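Long-range contact in salmonella plasmid virulence: SpvB (Salmonella typhimurium, PDB 6P0X), which belongs to a toxin that probably transfers ADP-ribose from NAD(+) to an arginine of host actin and so blocks filament assembly, this chain being its N-terminal domain: residues L310-E315 against A324-A329. Numbering follows the deposited sequence.
With AKR (acrylic acid), chain E.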
loop_
_atom_site.group_PDB
_atom_site.type_symbol
_atom_site.label_atom_id
_atom_site.label_comp_id
_atom_site.label_asym_id
_atom_site.label_seq_id
_atom_site.Cartn_x
_atom_site.Cartn_y
_atom_site.Cartn_z
ATOM N N LEU A 310 -11.713 7.799 14.778
ATOM C CA LEU A 310 -10.687 8.110 15.759
ATOM C C LEU A 310 -10.396 6.870 16.585
ATOM O O LEU A 310 -11.320 6.236 17.121
ATOM C CB LEU A 310 -11.115 9.260 16.672
ATOM C CG LEU A 310 -10.004 9.826 17.563
ATOM C CD1 LEU A 310 -8.776 10.217 16.747
ATOM C CD2 LEU A 310 -10.512 11.007 18.386
ATOM N N LEU A 311 -9.113 6.531 16.667
ATOM C CA LEU A 311 -8.614 5.357 17.360
ATOM C C LEU A 311 -7.914 5.794 18.638
ATOM O O LEU A 311 -7.113 6.734 18.623
ATOM C CB LEU A 311 -7.643 4.582 16.469
ATOM C CG LEU A 311 -8.121 4.266 15.048
ATOM C CD1 LEU A 311 -6.986 3.696 14.208
ATOM C CD2 LEU A 311 -9.316 3.321 15.057
ATOM N N GLU A 312 -8.232 5.128 19.741
ATOM C CA GLU A 312 -7.586 5.352 21.025
ATOM C C GLU A 312 -6.771 4.119 21.380
ATOM O O GLU A 312 -7.283 2.990 21.306
ATOM C CB GLU A 312 -8.618 5.641 22.117
ATOM C CG GLU A 312 -9.554 6.797 21.808
ATOM C CD GLU A 312 -10.546 7.054 22.926
ATOM O OE1 GLU A 312 -10.121 7.093 24.101
ATOM O OE2 GLU A 312 -11.748 7.214 22.631
ATOM N N TYR A 313 -5.528 4.345 21.806
ATOM C CA TYR A 313 -4.562 3.294 22.082
ATOM C C TYR A 313 -4.131 3.335 23.539
ATOM O O TYR A 313 -4.098 4.397 24.168
ATOM C CB TYR A 313 -3.298 3.437 21.225
ATOM C CG TYR A 313 -3.470 3.157 19.756
ATOM C CD1 TYR A 313 -3.368 1.863 19.261
ATOM C CD2 TYR A 313 -3.703 4.187 18.857
ATOM C CE1 TYR A 313 -3.512 1.603 17.916
ATOM C CE2 TYR A 313 -3.847 3.937 17.513
ATOM C CZ TYR A 313 -3.752 2.642 17.046
ATOM O OH TYR A 313 -3.895 2.384 15.704
ATOM N N ASP A 314 -3.776 2.164 24.061
ATOM C CA ASP A 314 -3.008 2.072 25.298
ATOM C C ASP A 314 -1.544 2.074 24.881
ATOM O O ASP A 314 -1.030 1.065 24.392
ATOM C CB ASP A 314 -3.364 0.809 26.074
ATOM C CG ASP A 314 -4.734 0.880 26.718
ATOM O OD1 ASP A 314 -5.137 1.978 27.160
ATOM O OD2 ASP A 314 -5.412 -0.169 26.781
ATOM N N GLU A 315 -0.866 3.204 25.056
ATOM C CA GLU A 315 0.523 3.334 24.635
ATOM C C GLU A 315 1.449 3.136 25.821
ATOM O O GLU A 315 1.256 3.745 26.878
ATOM C CB GLU A 315 0.833 4.686 23.996
ATOM C CG GLU A 315 0.456 4.818 22.543
ATOM C CD GLU A 315 1.310 5.873 21.851
ATOM O OE1 GLU A 315 0.798 6.976 21.567
ATOM O OE2 GLU A 315 2.510 5.598 21.618
ATOM N N ALA A 324 -9.942 1.721 21.936
ATOM C CA ALA A 324 -11.264 2.242 21.607
ATOM C C ALA A 324 -11.274 2.792 20.189
ATOM O O ALA A 324 -10.228 3.091 19.612
ATOM C CB ALA A 324 -11.709 3.321 22.603
ATOM N N ALA A 325 -12.477 2.925 19.632
ATOM C CA ALA A 325 -12.643 3.510 18.310
ATOM C C ALA A 325 -14.045 4.087 18.195
ATOM O O ALA A 325 -15.001 3.515 18.727
ATOM C CB ALA A 325 -12.402 2.481 17.204
ATOM N N ARG A 326 -14.161 5.219 17.501
ATOM C CA ARG A 326 -15.481 5.782 17.217
ATOM C C ARG A 326 -15.394 6.726 16.029
ATOM O O ARG A 326 -14.330 7.267 15.728
ATOM C CB ARG A 326 -16.061 6.510 18.434
ATOM C CG ARG A 326 -15.022 7.230 19.255
ATOM C CD ARG A 326 -15.314 8.703 19.359
ATOM N NE ARG A 326 -14.311 9.374 20.176
ATOM C CZ ARG A 326 -14.473 10.572 20.726
ATOM N NH1 ARG A 326 -15.607 11.236 20.554
ATOM N NH2 ARG A 326 -13.501 11.103 21.456
ATOM N N THR A 327 -16.531 6.934 15.361
ATOM C CA THR A 327 -16.589 7.776 14.169
ATOM C C THR A 327 -17.326 9.066 14.508
ATOM O O THR A 327 -18.530 9.052 14.787
ATOM C CB THR A 327 -17.268 7.059 13.005
ATOM O OG1 THR A 327 -18.576 6.632 13.403
ATOM C CG2 THR A 327 -16.446 5.862 12.561
ATOM N N LEU A 328 -16.595 10.174 14.473
ATOM C CA LEU A 328 -17.126 11.507 14.698
ATOM C C LEU A 328 -17.490 12.200 13.388
ATOM O O LEU A 328 -16.911 11.932 12.324
ATOM C CB LEU A 328 -16.116 12.369 15.462
ATOM C CG LEU A 328 -15.554 11.872 16.799
ATOM C CD1 LEU A 328 -14.314 11.018 16.579
ATOM C CD2 LEU A 328 -15.244 13.028 17.747
ATOM N N ALA A 329 -18.487 13.083 13.482
ATOM C CA ALA A 329 -18.906 13.988 12.421
ATOM C C ALA A 329 -18.899 15.409 12.976
ATOM O O ALA A 329 -19.197 15.626 14.152
ATOM C CB ALA A 329 -20.295 13.638 11.876
HETATM C CA AKR E . -13.386 5.561 26.520
HETATM C CB AKR E . -14.122 5.144 27.532
HETATM C C AKR E . -13.877 6.700 25.627
HETATM O O AKR E . -14.082 6.509 24.399
HETATM O OXT AKR E . -14.081 7.838 26.125
#
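L310 and E312 each exchange two backbone hydrogen bonds with R326 and A324 respectively, joining strands 304-314 and 321-328 as an antiparallel hairpin whose local axes come within 4.6 Å at 169°. The bond from E312 N to A324 O is nearly straight at 177°, although the N lies above the carbonyl plane. Between these pairs, L311 and A325 form a non-hydrogen-bonded pair, where A325 CA approaches L310 O at 3.3 Å in a CA-H...O contact. On the face that carries L311 and A325, L311 CD2 meets A325 CB at 3.9 Å; both pack on L18 of strand 16-19, the buried L311 supplying the apolar bulk. The other face is mixed. Buried L310 suits an apolar neighbour, its CB touching L328 CD1 at 3.7 Å. The E312 chain, extended beyond CG, lies over the small methyl of A324, whose CB is 3.9 Å from E312 CD. R326 has CG in the crowded position (chi1 36°) and bends at chi2; its NE ends 4.2 Å from E312 OE2, beyond a salt bridge, both charged residues being partly exposed. Acrylic acid O lies 3.0 Å from E312 OE2. Two carboxylates would repel there, so one is probably protonated, and R326 may ease the charge on E312 at longer range.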